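Local coordinates for uncharacterized protein (Cricetid herpesvirus 2, PDB 4ZKQ), which binds chemokines as a viral decoy receptor, which probably blunts the host's chemokine signalling during gammaherpesvirus infection, at residues 99-110 with 149-160. Residues are numbered along the deposited sequence; the frame is centred on the assembly and turned at random.
Sequences HVAVNESDLTVF and VLRVPGPDGHLC
V102 meets V152 through its CG1, 4.0 Å from V152 CG2, the two side chains crossing at about a right angle. That branch is anti to the backbone N (chi1 176°), which carries it over to V152 and the P153 ring. The CG2 branch rests on the backbone of G157, and V102 CB lies 4.0 Å from C160 SG. This sulfur is bridged to C96, and W94 of strand 85-94 adjoins both V102 and C160. V100 continues the apolar patch, its CG1 near the same sulfur and its CG2 close to D156 CB, although V100 is poorly ordered.

Farther along, 108-110 pairs antiparallel with 149-151. Strand 68-74 flanks 149-151, while V109 also bonds the backbone of H117. V109 CG1 packs beside L150 CG on one face. On the opposite face F110 lies over V149, with V149 CB 3.6 Å from the ring centroid in a CH-pi contact. R151 CD comes to the ring edge. Four backbone hydrogen bonds join T108 to R151 and F110 to V149.

T108 and R151 share this face; D106 lies in the turn before the strand. A water donates to D106 O (2.8 Å) and T108 OG1 (2.9 Å); R151 O is a weak, longer third partner. T108 OG1 also bonds E116, while the R151 guanidinium bonds the carbonyls of L65 and L66. D106 OD2 accepts from N103 N (2.9 Å), and D106 CB sits 3.6 Å from P153 CG. Backbone hydrogen bonds hold 108-110 against 149-151, a water links the segments only weakly on the R151 side, and beyond it the loops meet mainly through apolar contacts around a disulfide.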
loop_
_atom_site.group_PDB
_atom_site.type_symbol
_atom_site.label_atom_id
_atom_site.label_comp_id
_atom_site.label_asym_id
_atom_site.label_seq_id
_atom_site.Cartn_x
_atom_site.Cartn_y
_atom_site.Cartn_z
ATOM N N HIS A 99 -27.981 14.743 15.670
ATOM C CA HIS A 99 -29.256 14.537 14.987
ATOM C C HIS A 99 -29.361 13.188 14.273
ATOM O O HIS A 99 -30.455 12.781 13.878
ATOM C CB HIS A 99 -29.491 15.667 13.984
ATOM C CG HIS A 99 -28.555 15.641 12.807
ATOM N ND1 HIS A 99 -28.853 14.987 11.643
ATOM C CD2 HIS A 99 -27.331 16.205 12.642
ATOM C CE1 HIS A 99 -27.843 15.144 10.784
ATOM N NE2 HIS A 99 -26.923 15.870 11.367
ATOM N N VAL A 100 -28.238 12.498 14.107
ATOM C CA VAL A 100 -28.243 11.217 13.408
ATOM C C VAL A 100 -28.301 10.076 14.423
ATOM O O VAL A 100 -27.590 10.084 15.434
ATOM C CB VAL A 100 -27.011 11.064 12.482
ATOM C CG1 VAL A 100 -25.732 11.221 13.255
ATOM C CG2 VAL A 100 -27.037 9.723 11.767
ATOM N N ALA A 101 -29.168 9.105 14.143
ATOM C CA ALA A 101 -29.427 7.992 15.052
ATOM C C ALA A 101 -28.908 6.684 14.475
ATOM O O ALA A 101 -29.677 5.875 13.955
ATOM C CB ALA A 101 -30.914 7.882 15.339
ATOM N N VAL A 102 -27.598 6.486 14.569
ATOM C CA VAL A 102 -26.968 5.271 14.076
ATOM C C VAL A 102 -26.171 4.656 15.211
ATOM O O VAL A 102 -25.430 5.346 15.911
ATOM C CB VAL A 102 -26.058 5.551 12.859
ATOM C CG1 VAL A 102 -25.333 4.288 12.420
ATOM C CG2 VAL A 102 -26.882 6.098 11.708
ATOM N N ASN A 103 -26.351 3.354 15.403
ATOM C CA ASN A 103 -25.665 2.633 16.464
ATOM C C ASN A 103 -24.340 2.084 15.952
ATOM O O ASN A 103 -24.193 1.827 14.758
ATOM C CB ASN A 103 -26.539 1.492 16.996
ATOM C CG ASN A 103 -27.826 1.986 17.638
ATOM O OD1 ASN A 103 -27.813 2.912 18.450
ATOM N ND2 ASN A 103 -28.946 1.367 17.275
ATOM N N GLU A 104 -23.386 1.907 16.859
ATOM C CA GLU A 104 -22.102 1.298 16.524
ATOM C C GLU A 104 -22.304 -0.051 15.840
ATOM O O GLU A 104 -21.530 -0.434 14.963
ATOM C CB GLU A 104 -21.245 1.129 17.785
ATOM C CG GLU A 104 -20.861 2.443 18.445
ATOM C CD GLU A 104 -20.031 2.267 19.703
ATOM O OE1 GLU A 104 -19.966 1.143 20.251
ATOM O OE2 GLU A 104 -19.436 3.269 20.147
ATOM N N SER A 105 -23.362 -0.753 16.231
ATOM C CA SER A 105 -23.648 -2.083 15.703
ATOM C C SER A 105 -24.159 -2.056 14.270
ATOM O O SER A 105 -24.250 -3.097 13.623
ATOM C CB SER A 105 -24.673 -2.787 16.594
ATOM O OG SER A 105 -24.164 -2.950 17.904
ATOM N N ASP A 106 -24.502 -0.872 13.775
ATOM C CA ASP A 106 -24.936 -0.729 12.389
ATOM C C ASP A 106 -23.762 -0.693 11.411
ATOM O O ASP A 106 -23.953 -0.813 10.201
ATOM C CB ASP A 106 -25.770 0.542 12.228
ATOM C CG ASP A 106 -27.124 0.441 12.899
ATOM O OD1 ASP A 106 -27.759 -0.632 12.804
ATOM O OD2 ASP A 106 -27.549 1.432 13.525
ATOM N N LEU A 107 -22.555 -0.503 11.937
ATOM C CA LEU A 107 -21.349 -0.488 11.111
ATOM C C LEU A 107 -20.784 -1.887 10.947
ATOM O O LEU A 107 -20.568 -2.588 11.932
ATOM C CB LEU A 107 -20.283 0.419 11.736
ATOM C CG LEU A 107 -18.881 0.384 11.121
ATOM C CD1 LEU A 107 -18.873 0.995 9.723
ATOM C CD2 LEU A 107 -17.886 1.091 12.038
ATOM N N THR A 108 -20.527 -2.287 9.705
ATOM C CA THR A 108 -19.772 -3.504 9.457
ATOM C C THR A 108 -18.613 -3.236 8.502
ATOM O O THR A 108 -18.620 -2.268 7.738
ATOM C CB THR A 108 -20.658 -4.619 8.883
ATOM O OG1 THR A 108 -21.188 -4.207 7.618
ATOM C CG2 THR A 108 -21.807 -4.947 9.850
ATOM N N VAL A 109 -17.610 -4.102 8.560
ATOM C CA VAL A 109 -16.479 -4.013 7.661
ATOM C C VAL A 109 -16.057 -5.403 7.262
ATOM O O VAL A 109 -16.310 -6.366 7.984
ATOM C CB VAL A 109 -15.270 -3.280 8.300
ATOM C CG1 VAL A 109 -15.684 -1.940 8.855
ATOM C CG2 VAL A 109 -14.629 -4.118 9.401
ATOM N N PHE A 110 -15.423 -5.512 6.104
ATOM C CA PHE A 110 -14.757 -6.747 5.749
ATOM C C PHE A 110 -13.511 -6.458 4.935
ATOM O O PHE A 110 -13.281 -5.341 4.472
ATOM C CB PHE A 110 -15.697 -7.699 4.991
ATOM C CG PHE A 110 -16.327 -7.115 3.753
ATOM C CD1 PHE A 110 -17.467 -6.336 3.842
ATOM C CD2 PHE A 110 -15.807 -7.386 2.501
ATOM C CE1 PHE A 110 -18.059 -5.816 2.708
ATOM C CE2 PHE A 110 -16.398 -6.867 1.359
ATOM C CZ PHE A 110 -17.525 -6.086 1.465
ATOM N N VAL A 149 -13.570 -2.795 3.127
ATOM C CA VAL A 149 -14.870 -2.265 2.756
ATOM C C VAL A 149 -15.620 -1.933 4.026
ATOM O O VAL A 149 -15.693 -2.747 4.941
ATOM C CB VAL A 149 -15.667 -3.264 1.896
ATOM C CG1 VAL A 149 -16.987 -2.652 1.450
ATOM C CG2 VAL A 149 -14.857 -3.675 0.689
ATOM N N LEU A 150 -16.147 -0.718 4.088
ATOM C CA LEU A 150 -16.939 -0.279 5.222
ATOM C C LEU A 150 -18.368 -0.068 4.773
ATOM O O LEU A 150 -18.606 0.453 3.683
ATOM C CB LEU A 150 -16.383 1.010 5.825
ATOM C CG LEU A 150 -14.971 0.929 6.411
ATOM C CD1 LEU A 150 -13.946 1.159 5.320
ATOM C CD2 LEU A 150 -14.823 1.948 7.513
ATOM N N ARG A 151 -19.314 -0.479 5.612
ATOM C CA ARG A 151 -20.731 -0.328 5.298
ATOM C C ARG A 151 -21.496 0.187 6.504
ATOM O O ARG A 151 -21.275 -0.246 7.636
ATOM C CB ARG A 151 -21.314 -1.652 4.804
ATOM C CG ARG A 151 -20.997 -1.903 3.337
ATOM C CD ARG A 151 -21.433 -3.264 2.846
ATOM N NE ARG A 151 -22.880 -3.445 2.875
ATOM C CZ ARG A 151 -23.717 -2.998 1.945
ATOM N NH1 ARG A 151 -23.266 -2.318 0.896
ATOM N NH2 ARG A 151 -25.016 -3.232 2.070
ATOM N N VAL A 152 -22.379 1.147 6.249
ATOM C CA VAL A 152 -23.159 1.777 7.301
ATOM C C VAL A 152 -24.491 2.249 6.687
ATOM O O VAL A 152 -24.527 2.652 5.523
ATOM C CB VAL A 152 -22.361 2.939 7.949
ATOM C CG1 VAL A 152 -22.115 4.069 6.947
ATOM C CG2 VAL A 152 -23.046 3.450 9.194
ATOM N N PRO A 153 -25.597 2.176 7.449
ATOM C CA PRO A 153 -26.901 2.339 6.794
ATOM C C PRO A 153 -27.370 3.780 6.631
ATOM O O PRO A 153 -26.591 4.723 6.791
ATOM C CB PRO A 153 -27.862 1.581 7.732
ATOM C CG PRO A 153 -27.038 1.122 8.915
ATOM C CD PRO A 153 -25.757 1.888 8.882
ATOM N N GLY A 154 -28.655 3.916 6.300
ATOM C CA GLY A 154 -29.345 5.195 6.244
ATOM C C GLY A 154 -28.717 6.156 5.260
ATOM O O GLY A 154 -27.835 5.765 4.491
ATOM N N PRO A 155 -29.183 7.416 5.267
ATOM C CA PRO A 155 -28.547 8.482 4.491
ATOM C C PRO A 155 -27.489 9.225 5.300
ATOM O O PRO A 155 -26.683 9.940 4.716
ATOM C CB PRO A 155 -29.720 9.415 4.139
ATOM C CG PRO A 155 -30.942 8.857 4.874
ATOM C CD PRO A 155 -30.431 7.889 5.884
ATOM N N ASP A 156 -27.499 9.049 6.620
ATOM C CA ASP A 156 -26.638 9.821 7.516
ATOM C C ASP A 156 -25.544 8.979 8.180
ATOM O O ASP A 156 -24.743 9.504 8.954
ATOM C CB ASP A 156 -27.485 10.493 8.602
ATOM C CG ASP A 156 -28.418 11.551 8.046
ATOM O OD1 ASP A 156 -27.994 12.312 7.149
ATOM O OD2 ASP A 156 -29.577 11.622 8.503
ATOM N N GLY A 157 -25.521 7.683 7.884
ATOM C CA GLY A 157 -24.548 6.781 8.481
ATOM C C GLY A 157 -23.107 7.209 8.257
ATOM O O GLY A 157 -22.293 7.182 9.181
ATOM N N HIS A 158 -22.793 7.612 7.031
ATOM C CA HIS A 158 -21.439 8.033 6.683
ATOM C C HIS A 158 -20.923 9.167 7.569
ATOM O O HIS A 158 -19.714 9.319 7.755
ATOM C CB HIS A 158 -21.387 8.466 5.222
ATOM C CG HIS A 158 -22.081 9.764 4.953
ATOM N ND1 HIS A 158 -23.453 9.867 4.860
ATOM C CD2 HIS A 158 -21.595 11.011 4.761
ATOM C CE1 HIS A 158 -23.780 11.127 4.623
ATOM N NE2 HIS A 158 -22.673 11.840 4.557
ATOM N N LEU A 159 -21.837 9.958 8.122
ATOM C CA LEU A 159 -21.455 11.112 8.933
ATOM C C LEU A 159 -20.872 10.718 10.285
ATOM O O LEU A 159 -20.331 11.565 10.990
ATOM C CB LEU A 159 -22.656 12.034 9.159
ATOM C CG LEU A 159 -23.280 12.677 7.920
ATOM C CD1 LEU A 159 -24.519 13.457 8.311
ATOM C CD2 LEU A 159 -22.285 13.586 7.217
ATOM N N CYS A 160 -20.990 9.446 10.654
ATOM C CA CYS A 160 -20.455 8.983 11.934
ATOM C C CYS A 160 -18.968 8.602 11.838
ATOM O O CYS A 160 -18.292 8.472 12.856
ATOM C CB CYS A 160 -21.266 7.790 12.447
ATOM S SG CYS A 160 -23.056 8.110 12.608
HETATM O O HOH W 1 -23.570 -2.523 7.955
#